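Local coordinates for Lmo2125 protein (Listeria monocytogenes serovar 1/2a, PDB 5TU0) that binds maltose and probably delivers it to a membrane transporter for uptake, as a lipoprotein of the bacterial solute-binding protein 1 family, at residues Ala17-Tyr22 with Thr308-Ala313; Leu75-His80 with Val100-Lys105; Tyr201-Phe206 with Phe360-Gly365. The protein carries 2 engineered substitutions. One frame throughout, in Å; residues are numbered along the deposited sequence.

Overall arrangement
Interactions 1 and 2 both reach the mixed sheet built around the long broken strand 105-121, with centres about 25 Å apart and nearest atoms about 8 Å apart. Interaction 3 joins two helices, 193-208 and 348-363, and lies about 38 Å from interaction 1 and about 37 Å from interaction 2, centre to centre; it is on the opposite side of the chain's centre from interaction 1. Along the chain, both segments of interaction 2 fall between 17-22 and 308-313, whereas 201-206 precedes and 360-365 follows 308-313, so interactions 1 and 3 cross. This threading back and forth is consistent with the two-lobed periplasmic binding protein fold, which holds its sugar between the lobes.

Interaction 1: Ala17-Tyr22 with Thr308-Ala313; sequences AGYKDY and TNEVPA
Thr308, at the end of helix 298-308, brings its methyl CG2 to 4.0 Å from Gly18 O and 4.2 Å from Tyr19 CD1, a loose van der Waals touch on the Gly18 carbonyl and the Tyr19 ring of helix 17-34. Its hydroxyl turns the other way: OG1 hydrogen-bonds to Leu304 O and accepts from Glu310 N at 3.2 Å, closing an ST turn. Asn309 between them leaves the helix with positive phi. Glu310 then reaches back. With CG anti to its carbonyl carbon (chi1 -65°) and the chain extended beyond, its carboxylate arrives at the edge of the Tyr19 ring, and Tyr19 OH donates to Glu310 OE2 at 2.7 Å. The phenol comes in on the syn side of OE2 but 27° out of the carboxylate plane, and ring and carboxylate are turned 36° apart. Lys274 NZ hydrogen-bonds to the same Tyr19 OH, and its long, weak ion pair with Glu310 OE1 would probably favour a charged carboxylate. From Val311 to Ala313 the chain runs along strand 105-121, pairing with Ile113 and Ala111. The side chain of Glu310 lies about 8 Å from a bound glucose unit, beside the sugar site of a periplasmic binding protein fold.

Interaction 2: Leu75-His80 with Val100-Lys105; sequences LGQQGH and VTIDDK
Gln77 NE2 donates to Asp103 OD2 at 3.0 Å, with an N-H...O angle of 161°. The carboxylate oxygen lies close to the amide plane, and the amide nitrogen approaches it on the syn side, slightly off the carboxylate plane; the two flat groups are turned 29° against each other. Underneath this bond the same amide rests on Ile102. The methyl Ile102 CD1 sits squarely over one face of the amide, 3.3 Å from Gln77 CD and 3.4 Å from Gln77 NE2. The isoleucine chain is fully stretched, CG1 anti to the backbone N and CD1 anti to CA (chi2 170°), which carries that methyl out to the helix. On the other branch, Ile102 CG2 passes Gln77 CG at 4.0 Å. Both partners stand on tight backbone features. Ile102 and Asp103 belong to a beta hairpin whose type I' turn, Ile102 to Lys105, links strand 101-102 to 105-121 and is closed by Lys105 N to Ile102 O at 2.9 Å and Ile102 N to Lys105 O at 3.0 Å. Gln77 lies in the last turn of helix 69-77, and a Schellman motif follows: Gly79 has positive phi, and His80 N bonds back to Leu75 O at 3.0 Å. The loop with Asn344 and Pro346 lies alongside: Pro346 touches Gln77, and Asn344 meets Ile102 while its ND2 bonds to Thr101 O.

Interaction 3: Tyr201-Phe206 with Phe360-Gly365; sequences YATKWF and FDAASG
The Phe206 ring carries the methyl of Ala363 on one face: Ala363 CB stands 3.6 Å from the ring centroid, 19° off the normal, a CH-pi contact displaced toward the CD2 and CE2 rim, with CD2 at 3.4 Å from CB. The ring also meets Trp210 edge-to-face. In the same helix, the indole NE1 of Trp205 bonds to Tyr201 OH at 3.1 Å, in the ring plane; Tyr201 OH has a further partner in Glu136. One turn before Phe206, Thr203 lies over Ala362. Its CG2, anti to the backbone N (chi1 -61° for OG1), comes to 3.4 Å from Ala362 O, and its OG1 passes Ala362 CB at 3.6 Å while bonding to Ile199 O in its own helix. Helix 193-208 thereby packs on the C-terminal end of helix 348-363, and the small side chains of Ala362 and Ala363 allow the Thr203 and Ala363 CA atoms to lie 4.9 Å apart. That helix finishes in a Schellman motif at Gly365. Phe360 O is gripped from opposite faces of its plane by Ser364 N and by Ser364 OG, the latter at 2.9 Å, and Ala363 O accepts from Gln207 NE2.

Interaction 1: Ala17-Tyr22 with Thr308-Ala313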
ATOM      1  N   ALA A  17      -2.761  -7.262 -17.156  1.00 33.22           N
ATOM      2  CA  ALA A  17      -1.823  -8.081 -17.924  1.00 34.38           C
ATOM      3  C   ALA A  17      -0.925  -8.965 -17.071  1.00 33.70           C
ATOM      4  O   ALA A  17      -0.683 -10.122 -17.425  1.00 33.18           O
ATOM      5  CB  ALA A  17      -0.973  -7.200 -18.827  1.00 37.13           C
ATOM      6  N   GLY A  18      -0.461  -8.436 -15.941  1.00 32.05           N
ATOM      7  CA  GLY A  18       0.429  -9.178 -15.056  1.00 31.59           C
ATOM      8  C   GLY A  18      -0.153 -10.404 -14.382  1.00 29.17           C
ATOM      9  O   GLY A  18       0.577 -11.189 -13.807  1.00 29.95           O
ATOM     10  N   TYR A  19      -1.466 -10.572 -14.445  1.00 27.60           N
ATOM     11  CA  TYR A  19      -2.109 -11.727 -13.835  1.00 26.56           C
ATOM     12  C   TYR A  19      -2.758 -12.664 -14.853  1.00 26.36           C
ATOM     13  O   TYR A  19      -3.286 -13.699 -14.469  1.00 24.46           O
ATOM     14  CB  TYR A  19      -3.173 -11.278 -12.846  1.00 25.77           C
ATOM     15  CG  TYR A  19      -2.658 -10.341 -11.780  1.00 26.62           C
ATOM     16  CD1 TYR A  19      -1.692 -10.752 -10.885  1.00 27.40           C
ATOM     17  CD2 TYR A  19      -3.171  -9.048 -11.650  1.00 27.80           C
ATOM     18  CE1 TYR A  19      -1.210  -9.899  -9.908  1.00 28.92           C
ATOM     19  CE2 TYR A  19      -2.694  -8.187 -10.675  1.00 28.56           C
ATOM     20  CZ  TYR A  19      -1.717  -8.616  -9.803  1.00 29.15           C
ATOM     21  OH  TYR A  19      -1.248  -7.765  -8.840  1.00 30.42           O
ATOM     22  N   LYS A  20      -2.699 -12.310 -16.138  1.00 30.55           N
ATOM     23  CA  LYS A  20      -3.355 -13.115 -17.179  1.00 31.79           C
ATOM     24  C   LYS A  20      -2.839 -14.553 -17.206  1.00 31.81           C
ATOM     25  O   LYS A  20      -3.641 -15.500 -17.196  1.00 31.95           O
ATOM     26  CB  LYS A  20      -3.190 -12.461 -18.556  1.00 34.06           C
ATOM     27  CG  LYS A  20      -4.168 -12.990 -19.593  1.00 36.37           C
ATOM     28  CD  LYS A  20      -3.831 -12.469 -20.973  1.00 39.10           C
ATOM     29  CE  LYS A  20      -4.792 -13.007 -22.015  1.00 41.34           C
ATOM     30  NZ  LYS A  20      -4.268 -12.691 -23.369  1.00 44.46           N
ATOM     31  N   ASP A  21      -1.517 -14.721 -17.223  1.00 32.28           N
ATOM     32  CA  ASP A  21      -0.922 -16.081 -17.247  1.00 33.66           C
ATOM     33  C   ASP A  21      -1.302 -16.891 -16.007  1.00 32.17           C
ATOM     34  O   ASP A  21      -1.577 -18.093 -16.089  1.00 31.11           O
ATOM     35  CB  ASP A  21       0.600 -16.014 -17.365  1.00 35.92           C
ATOM     36  CG  ASP A  21       1.069 -15.459 -18.704  1.00 38.79           C
ATOM     37  OD1 ASP A  21       0.254 -15.379 -19.648  1.00 40.86           O
ATOM     38  OD2 ASP A  21       2.269 -15.126 -18.820  1.00 39.76           O
ATOM     39  N   TYR A  22      -1.302 -16.220 -14.856  1.00 30.35           N
ATOM     40  CA  TYR A  22      -1.667 -16.846 -13.602  1.00 29.32           C
ATOM     41  C   TYR A  22      -3.101 -17.340 -13.640  1.00 28.47           C
ATOM     42  O   TYR A  22      -3.367 -18.506 -13.304  1.00 28.04           O
ATOM     43  CB  TYR A  22      -1.465 -15.870 -12.427  1.00 28.86           C
ATOM     44  CG  TYR A  22      -2.191 -16.283 -11.184  1.00 28.48           C
ATOM     45  CD1 TYR A  22      -1.747 -17.359 -10.428  1.00 29.04           C
ATOM     46  CD2 TYR A  22      -3.323 -15.579 -10.742  1.00 28.53           C
ATOM     47  CE1 TYR A  22      -2.422 -17.754  -9.280  1.00 29.38           C
ATOM     48  CE2 TYR A  22      -4.000 -15.962  -9.592  1.00 28.06           C
ATOM     49  CZ  TYR A  22      -3.538 -17.049  -8.862  1.00 28.14           C
ATOM     50  OH  TYR A  22      -4.195 -17.443  -7.710  1.00 28.44           O
ATOM     51  N   THR A 308       4.095 -14.600  -9.645  1.00 31.98           N
ATOM     52  CA  THR A 308       4.221 -13.125  -9.636  1.00 32.24           C
ATOM     53  C   THR A 308       5.091 -12.511  -8.561  1.00 32.83           C
ATOM     54  O   THR A 308       5.405 -11.340  -8.658  1.00 32.87           O
ATOM     55  CB  THR A 308       2.822 -12.506  -9.433  1.00 31.20           C
ATOM     56  OG1 THR A 308       2.339 -12.836  -8.123  1.00 29.89           O
ATOM     57  CG2 THR A 308       1.843 -13.021 -10.477  1.00 31.17           C
ATOM     58  N   ASN A 309       5.458 -13.290  -7.547  1.00 34.29           N
ATOM     59  CA  ASN A 309       6.223 -12.809  -6.391  1.00 36.59           C
ATOM     60  C   ASN A 309       5.432 -11.822  -5.518  1.00 34.55           C
ATOM     61  O   ASN A 309       6.008 -11.186  -4.649  1.00 34.91           O
ATOM     62  CB  ASN A 309       7.611 -12.228  -6.769  1.00 39.51           C
ATOM     63  CG  ASN A 309       8.626 -13.303  -7.120  1.00 44.25           C
ATOM     64  OD1 ASN A 309       9.819 -13.038  -7.160  1.00 51.26           O
ATOM     65  ND2 ASN A 309       8.164 -14.517  -7.360  1.00 46.75           N
ATOM     66  N   GLU A 310       4.120 -11.718  -5.733  1.00 33.52           N
ATOM     67  CA  GLU A 310       3.295 -10.866  -4.878  1.00 33.36           C
ATOM     68  C   GLU A 310       2.928 -11.666  -3.643  1.00 30.13           C
ATOM     69  O   GLU A 310       2.621 -12.847  -3.731  1.00 29.94           O
ATOM     70  CB  GLU A 310       2.096 -10.319  -5.643  1.00 35.37           C
ATOM     71  CG  GLU A 310       2.575  -9.398  -6.763  1.00 39.04           C
ATOM     72  CD  GLU A 310       1.506  -8.509  -7.320  1.00 39.96           C
ATOM     73  OE1 GLU A 310       0.914  -7.753  -6.544  1.00 43.78           O
ATOM     74  OE2 GLU A 310       1.291  -8.530  -8.544  1.00 43.97           O
ATOM     75  N   VAL A 311       2.982 -11.017  -2.489  1.00 27.85           N
ATOM     76  CA  VAL A 311       2.761 -11.679  -1.218  1.00 27.72           C
ATOM     77  C   VAL A 311       1.296 -12.026  -0.980  1.00 27.35           C
ATOM     78  O   VAL A 311       0.442 -11.146  -1.009  1.00 27.45           O
ATOM     79  CB  VAL A 311       3.297 -10.827  -0.056  1.00 27.67           C
ATOM     80  CG1 VAL A 311       3.101 -11.548   1.264  1.00 28.00           C
ATOM     81  CG2 VAL A 311       4.774 -10.513  -0.297  1.00 28.41           C
ATOM     82  N   PRO A 312       1.003 -13.313  -0.730  1.00 28.76           N
ATOM     83  CA  PRO A 312      -0.387 -13.719  -0.516  1.00 28.52           C
ATOM     84  C   PRO A 312      -1.034 -13.202   0.760  1.00 28.60           C
ATOM     85  O   PRO A 312      -0.372 -13.071   1.784  1.00 29.47           O
ATOM     86  CB  PRO A 312      -0.314 -15.253  -0.420  1.00 29.28           C
ATOM     87  CG  PRO A 312       1.035 -15.639  -0.870  1.00 30.47           C
ATOM     88  CD  PRO A 312       1.931 -14.457  -0.722  1.00 29.22           C
ATOM     89  N   ALA A 313      -2.341 -12.974   0.683  1.00 28.53           N
ATOM     90  CA  ALA A 313      -3.154 -12.576   1.827  1.00 28.53           C
ATOM     91  C   ALA A 313      -3.455 -13.796   2.696  1.00 28.27           C
ATOM     92  O   ALA A 313      -3.436 -13.709   3.916  1.00 28.28           O
ATOM     93  CB  ALA A 313      -4.451 -11.943   1.359  1.00 27.60           C
TER

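Interaction 2: Leu75-His80 with Val100-Lys105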
ATOM      1  N   LEU A  75     -16.441   1.379  -3.822  1.00 28.26           N
ATOM      2  CA  LEU A  75     -17.167   0.765  -4.918  1.00 28.73           C
ATOM      3  C   LEU A  75     -18.358  -0.009  -4.363  1.00 28.31           C
ATOM      4  O   LEU A  75     -19.401  -0.113  -5.009  1.00 28.13           O
ATOM      5  CB  LEU A  75     -16.253  -0.137  -5.756  1.00 29.87           C
ATOM      6  CG  LEU A  75     -15.176   0.634  -6.537  1.00 31.09           C
ATOM      7  CD1 LEU A  75     -14.066  -0.281  -7.009  1.00 31.59           C
ATOM      8  CD2 LEU A  75     -15.792   1.388  -7.699  1.00 32.36           C
ATOM      9  N   GLY A  76     -18.195  -0.563  -3.167  1.00 27.09           N
ATOM     10  CA  GLY A  76     -19.294  -1.292  -2.528  1.00 27.84           C
ATOM     11  C   GLY A  76     -20.414  -0.353  -2.119  1.00 27.99           C
ATOM     12  O   GLY A  76     -21.584  -0.638  -2.363  1.00 27.89           O
ATOM     13  N   GLN A  77     -20.058   0.762  -1.481  1.00 28.22           N
ATOM     14  CA  GLN A  77     -21.055   1.759  -1.066  1.00 30.20           C
ATOM     15  C   GLN A  77     -21.841   2.335  -2.234  1.00 30.81           C
ATOM     16  O   GLN A  77     -23.050   2.566  -2.130  1.00 31.08           O
ATOM     17  CB  GLN A  77     -20.394   2.926  -0.325  1.00 31.67           C
ATOM     18  CG  GLN A  77     -19.952   2.611   1.075  1.00 32.70           C
ATOM     19  CD  GLN A  77     -19.398   3.846   1.786  1.00 35.18           C
ATOM     20  OE1 GLN A  77     -18.622   4.635   1.209  1.00 34.68           O
ATOM     21  NE2 GLN A  77     -19.772   4.005   3.041  1.00 35.85           N
ATOM     22  N   GLN A  78     -21.144   2.560  -3.344  1.00 31.47           N
ATOM     23  CA  GLN A  78     -21.753   3.113  -4.552  1.00 33.83           C
ATOM     24  C   GLN A  78     -22.651   2.125  -5.293  1.00 32.92           C
ATOM     25  O   GLN A  78     -23.267   2.494  -6.271  1.00 33.02           O
ATOM     26  CB  GLN A  78     -20.677   3.621  -5.505  1.00 35.94           C
ATOM     27  CG  GLN A  78     -19.933   4.854  -5.005  1.00 39.77           C
ATOM     28  CD  GLN A  78     -18.765   5.209  -5.904  1.00 43.84           C
ATOM     29  OE1 GLN A  78     -18.483   4.510  -6.880  1.00 49.90           O
ATOM     30  NE2 GLN A  78     -18.074   6.289  -5.577  1.00 48.63           N
ATOM     31  N   GLY A  79     -22.698   0.872  -4.845  1.00 31.47           N
ATOM     32  CA  GLY A  79     -23.561  -0.133  -5.456  1.00 31.82           C
ATOM     33  C   GLY A  79     -22.988  -0.898  -6.635  1.00 31.06           C
ATOM     34  O   GLY A  79     -23.722  -1.644  -7.295  1.00 30.04           O
ATOM     35  N   HIS A  80     -21.684  -0.768  -6.889  1.00 29.47           N
ATOM     36  CA  HIS A  80     -21.064  -1.445  -8.047  1.00 29.19           C
ATOM     37  C   HIS A  80     -20.523  -2.858  -7.765  1.00 27.80           C
ATOM     38  O   HIS A  80     -20.307  -3.638  -8.696  1.00 27.96           O
ATOM     39  CB  HIS A  80     -19.949  -0.564  -8.620  1.00 29.26           C
ATOM     40  CG  HIS A  80     -20.390   0.830  -8.949  1.00 31.29           C
ATOM     41  ND1 HIS A  80     -21.437   1.101  -9.803  1.00 32.98           N
ATOM     42  CD2 HIS A  80     -19.903   2.032  -8.561  1.00 31.34           C
ATOM     43  CE1 HIS A  80     -21.588   2.406  -9.914  1.00 33.40           C
ATOM     44  NE2 HIS A  80     -20.666   2.994  -9.173  1.00 32.79           N
ATOM     45  N   VAL A 100     -11.463  -5.350   3.309  1.00 26.83           N
ATOM     46  CA  VAL A 100     -12.530  -5.511   2.330  1.00 25.88           C
ATOM     47  C   VAL A 100     -13.906  -5.231   2.935  1.00 26.19           C
ATOM     48  O   VAL A 100     -14.926  -5.572   2.332  1.00 26.48           O
ATOM     49  CB  VAL A 100     -12.501  -6.951   1.746  1.00 25.26           C
ATOM     50  CG1 VAL A 100     -11.238  -7.178   0.940  1.00 25.67           C
ATOM     51  CG2 VAL A 100     -12.620  -8.003   2.847  1.00 25.49           C
ATOM     52  N   THR A 101     -13.930  -4.574   4.094  1.00 26.86           N
ATOM     53  CA  THR A 101     -15.166  -4.328   4.813  1.00 27.47           C
ATOM     54  C   THR A 101     -15.448  -2.830   5.015  1.00 27.98           C
ATOM     55  O   THR A 101     -14.543  -2.051   5.335  1.00 26.88           O
ATOM     56  CB  THR A 101     -15.115  -5.035   6.207  1.00 28.45           C
ATOM     57  OG1 THR A 101     -14.875  -6.447   6.041  1.00 28.47           O
ATOM     58  CG2 THR A 101     -16.397  -4.832   6.988  1.00 30.18           C
ATOM     59  N   ILE A 102     -16.705  -2.437   4.818  1.00 27.70           N
ATOM     60  CA  ILE A 102     -17.153  -1.065   5.098  1.00 28.69           C
ATOM     61  C   ILE A 102     -18.592  -1.168   5.596  1.00 30.90           C
ATOM     62  O   ILE A 102     -19.358  -1.971   5.065  1.00 31.95           O
ATOM     63  CB  ILE A 102     -17.023  -0.109   3.885  1.00 27.89           C
ATOM     64  CG1 ILE A 102     -17.173   1.351   4.344  1.00 28.25           C
ATOM     65  CG2 ILE A 102     -18.029  -0.444   2.794  1.00 28.57           C
ATOM     66  CD1 ILE A 102     -16.826   2.380   3.298  1.00 28.23           C
ATOM     67  N   ASP A 103     -18.944  -0.402   6.635  1.00 32.99           N
ATOM     68  CA  ASP A 103     -20.314  -0.449   7.217  1.00 36.32           C
ATOM     69  C   ASP A 103     -20.711  -1.899   7.580  1.00 35.52           C
ATOM     70  O   ASP A 103     -21.863  -2.289   7.381  1.00 35.34           O
ATOM     71  CB  ASP A 103     -21.368   0.096   6.225  1.00 39.91           C
ATOM     72  CG  ASP A 103     -21.068   1.503   5.717  1.00 42.78           C
ATOM     73  OD1 ASP A 103     -20.880   2.416   6.554  1.00 47.75           O
ATOM     74  OD2 ASP A 103     -21.071   1.695   4.467  1.00 44.51           O
ATOM     75  N   ASP A 104     -19.774  -2.684   8.102  0.50 35.24           N
ATOM     76  CA  ASP A 104     -20.052  -4.083   8.459  0.50 35.96           C
ATOM     77  C   ASP A 104     -20.554  -4.927   7.276  0.50 34.70           C
ATOM     78  O   ASP A 104     -21.337  -5.863   7.472  0.50 34.55           O
ATOM     79  CB  ASP A 104     -21.048  -4.166   9.627  0.50 38.33           C
ATOM     80  CG  ASP A 104     -20.580  -3.391  10.848  0.50 40.08           C
ATOM     81  OD1 ASP A 104     -19.356  -3.237  11.018  0.50 41.76           O
ATOM     82  OD2 ASP A 104     -21.427  -2.934  11.639  0.50 42.27           O
ATOM     83  N   LYS A 105     -20.134  -4.575   6.056  1.00 32.91           N
ATOM     84  CA  LYS A 105     -20.460  -5.363   4.845  1.00 32.10           C
ATOM     85  C   LYS A 105     -19.167  -5.709   4.101  1.00 29.82           C
ATOM     86  O   LYS A 105     -18.280  -4.868   3.991  1.00 28.48           O
ATOM     87  CB  LYS A 105     -21.416  -4.588   3.939  1.00 33.44           C
ATOM     88  CG  LYS A 105     -22.779  -4.325   4.559  1.00 37.62           C
ATOM     89  CD  LYS A 105     -23.709  -3.649   3.573  1.00 40.28           C
ATOM     90  CE  LYS A 105     -25.052  -3.295   4.193  1.00 44.86           C
ATOM     91  NZ  LYS A 105     -24.920  -2.220   5.228  1.00 47.71           N
TER

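Interaction 3: Tyr201-Phe206 with Phe360-Gly365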
ATOM      1  N   TYR A 201      10.393  15.202  13.847  1.00 24.84           N
ATOM      2  CA  TYR A 201      11.483  14.306  13.474  1.00 24.90           C
ATOM      3  C   TYR A 201      11.790  14.394  11.968  1.00 24.26           C
ATOM      4  O   TYR A 201      12.966  14.507  11.556  1.00 23.93           O
ATOM      5  CB  TYR A 201      11.186  12.862  13.878  1.00 24.69           C
ATOM      6  CG  TYR A 201      12.350  11.973  13.627  1.00 24.63           C
ATOM      7  CD1 TYR A 201      13.482  12.023  14.459  1.00 25.22           C
ATOM      8  CD2 TYR A 201      12.369  11.097  12.534  1.00 25.46           C
ATOM      9  CE1 TYR A 201      14.573  11.220  14.215  1.00 24.84           C
ATOM     10  CE2 TYR A 201      13.472  10.286  12.289  1.00 23.99           C
ATOM     11  CZ  TYR A 201      14.560  10.346  13.130  1.00 24.47           C
ATOM     12  OH  TYR A 201      15.665   9.547  12.875  1.00 23.40           O
ATOM     13  N   ALA A 202      10.750  14.377  11.153  1.00 23.05           N
ATOM     14  CA  ALA A 202      10.926  14.501   9.695  1.00 23.36           C
ATOM     15  C   ALA A 202      11.615  15.813   9.311  1.00 23.75           C
ATOM     16  O   ALA A 202      12.496  15.836   8.450  1.00 23.04           O
ATOM     17  CB  ALA A 202       9.586  14.380   8.969  1.00 22.63           C
ATOM     18  N   THR A 203      11.211  16.894   9.973  1.00 23.47           N
ATOM     19  CA  THR A 203      11.733  18.206   9.695  1.00 24.97           C
ATOM     20  C   THR A 203      13.251  18.254   9.943  1.00 26.66           C
ATOM     21  O   THR A 203      13.965  18.954   9.217  1.00 26.61           O
ATOM     22  CB  THR A 203      10.953  19.268  10.509  1.00 25.06           C
ATOM     23  OG1 THR A 203       9.556  19.227  10.121  1.00 25.94           O
ATOM     24  CG2 THR A 203      11.471  20.661  10.267  1.00 26.51           C
ATOM     25  N   LYS A 204      13.732  17.503  10.934  1.00 27.67           N
ATOM     26  CA  LYS A 204      15.180  17.466  11.228  1.00 30.21           C
ATOM     27  C   LYS A 204      15.941  16.893  10.023  1.00 28.72           C
ATOM     28  O   LYS A 204      17.007  17.400   9.654  1.00 28.70           O
ATOM     29  CB  LYS A 204      15.494  16.634  12.481  1.00 32.83           C
ATOM     30  CG  LYS A 204      14.858  17.091  13.789  1.00 36.23           C
ATOM     31  CD  LYS A 204      15.358  18.429  14.290  1.00 41.28           C
ATOM     32  CE  LYS A 204      14.765  18.749  15.660  1.00 44.91           C
ATOM     33  NZ  LYS A 204      15.037  20.168  16.049  1.00 48.11           N
ATOM     34  N   TRP A 205      15.401  15.833   9.411  1.00 27.51           N
ATOM     35  CA  TRP A 205      16.036  15.258   8.217  1.00 27.09           C
ATOM     36  C   TRP A 205      16.019  16.256   7.056  1.00 27.35           C
ATOM     37  O   TRP A 205      17.050  16.492   6.420  1.00 27.71           O
ATOM     38  CB  TRP A 205      15.383  13.937   7.812  1.00 26.95           C
ATOM     39  CG  TRP A 205      15.828  12.770   8.673  1.00 27.21           C
ATOM     40  CD1 TRP A 205      15.286  12.362   9.873  1.00 27.27           C
ATOM     41  CD2 TRP A 205      16.903  11.860   8.388  1.00 27.52           C
ATOM     42  NE1 TRP A 205      15.976  11.262  10.348  1.00 27.69           N
ATOM     43  CE2 TRP A 205      16.969  10.937   9.457  1.00 27.61           C
ATOM     44  CE3 TRP A 205      17.829  11.748   7.339  1.00 27.89           C
ATOM     45  CZ2 TRP A 205      17.919   9.904   9.501  1.00 27.22           C
ATOM     46  CZ3 TRP A 205      18.770  10.734   7.385  1.00 28.51           C
ATOM     47  CH2 TRP A 205      18.794   9.812   8.462  1.00 28.12           C
ATOM     48  N   PHE A 206      14.863  16.864   6.798  1.00 25.66           N
ATOM     49  CA  PHE A 206      14.762  17.879   5.720  1.00 25.71           C
ATOM     50  C   PHE A 206      15.694  19.065   5.896  1.00 27.79           C
ATOM     51  O   PHE A 206      16.366  19.494   4.934  1.00 27.40           O
ATOM     52  CB  PHE A 206      13.337  18.436   5.635  1.00 25.09           C
ATOM     53  CG  PHE A 206      12.382  17.514   4.974  1.00 23.64           C
ATOM     54  CD1 PHE A 206      12.506  17.261   3.624  1.00 23.91           C
ATOM     55  CD2 PHE A 206      11.322  16.945   5.677  1.00 23.59           C
ATOM     56  CE1 PHE A 206      11.620  16.436   2.973  1.00 24.00           C
ATOM     57  CE2 PHE A 206      10.445  16.096   5.037  1.00 22.79           C
ATOM     58  CZ  PHE A 206      10.583  15.848   3.681  1.00 22.99           C
ATOM     59  N   PHE A 360       4.688  19.656   4.028  1.00 22.42           N
ATOM     60  CA  PHE A 360       5.508  20.627   3.327  1.00 23.37           C
ATOM     61  C   PHE A 360       5.813  21.902   4.099  1.00 24.40           C
ATOM     62  O   PHE A 360       6.974  22.367   4.094  1.00 24.34           O
ATOM     63  CB  PHE A 360       4.948  21.021   1.965  1.00 23.78           C
ATOM     64  CG  PHE A 360       5.847  21.997   1.236  1.00 23.83           C
ATOM     65  CD1 PHE A 360       6.953  21.537   0.530  1.00 24.81           C
ATOM     66  CD2 PHE A 360       5.624  23.365   1.304  1.00 24.09           C
ATOM     67  CE1 PHE A 360       7.826  22.427  -0.105  1.00 25.38           C
ATOM     68  CE2 PHE A 360       6.495  24.260   0.685  1.00 25.32           C
ATOM     69  CZ  PHE A 360       7.582  23.784  -0.036  1.00 25.78           C
ATOM     70  N   ASP A 361       4.794  22.486   4.723  1.00 23.84           N
ATOM     71  CA  ASP A 361       4.990  23.757   5.436  1.00 25.29           C
ATOM     72  C   ASP A 361       6.074  23.633   6.527  1.00 25.13           C
ATOM     73  O   ASP A 361       6.844  24.561   6.736  1.00 25.68           O
ATOM     74  CB  ASP A 361       3.679  24.300   5.990  1.00 25.74           C
ATOM     75  CG  ASP A 361       2.669  24.701   4.881  1.00 25.99           C
ATOM     76  OD1 ASP A 361       3.024  24.735   3.681  1.00 24.73           O
ATOM     77  OD2 ASP A 361       1.505  24.991   5.233  1.00 27.31           O
ATOM     78  N   ALA A 362       6.138  22.466   7.171  1.00 24.92           N
ATOM     79  CA  ALA A 362       7.156  22.172   8.179  1.00 25.30           C
ATOM     80  C   ALA A 362       8.478  21.748   7.540  1.00 25.73           C
ATOM     81  O   ALA A 362       9.542  22.222   7.948  1.00 26.09           O
ATOM     82  CB  ALA A 362       6.663  21.104   9.138  1.00 24.89           C
ATOM     83  N   ALA A 363       8.419  20.879   6.533  1.00 25.10           N
ATOM     84  CA  ALA A 363       9.625  20.393   5.871  1.00 26.79           C
ATOM     85  C   ALA A 363      10.478  21.550   5.316  1.00 27.90           C
ATOM     86  O   ALA A 363      11.710  21.542   5.400  1.00 28.74           O
ATOM     87  CB  ALA A 363       9.248  19.425   4.759  1.00 26.51           C
ATOM     88  N   SER A 364       9.791  22.557   4.787  1.00 27.89           N
ATOM     89  CA  SER A 364      10.422  23.726   4.199  1.00 28.79           C
ATOM     90  C   SER A 364      10.837  24.806   5.195  1.00 29.68           C
ATOM     91  O   SER A 364      11.404  25.820   4.792  1.00 30.11           O
ATOM     92  CB  SER A 364       9.472  24.352   3.165  1.00 28.90           C
ATOM     93  OG  SER A 364       8.352  24.933   3.794  1.00 27.42           O
ATOM     94  N   GLY A 365      10.563  24.603   6.482  1.00 29.13           N
ATOM     95  CA  GLY A 365      10.893  25.607   7.496  1.00 30.26           C
ATOM     96  C   GLY A 365       9.998  26.835   7.445  1.00 30.74           C
ATOM     97  O   GLY A 365      10.330  27.868   8.027  1.00 31.74           O
TER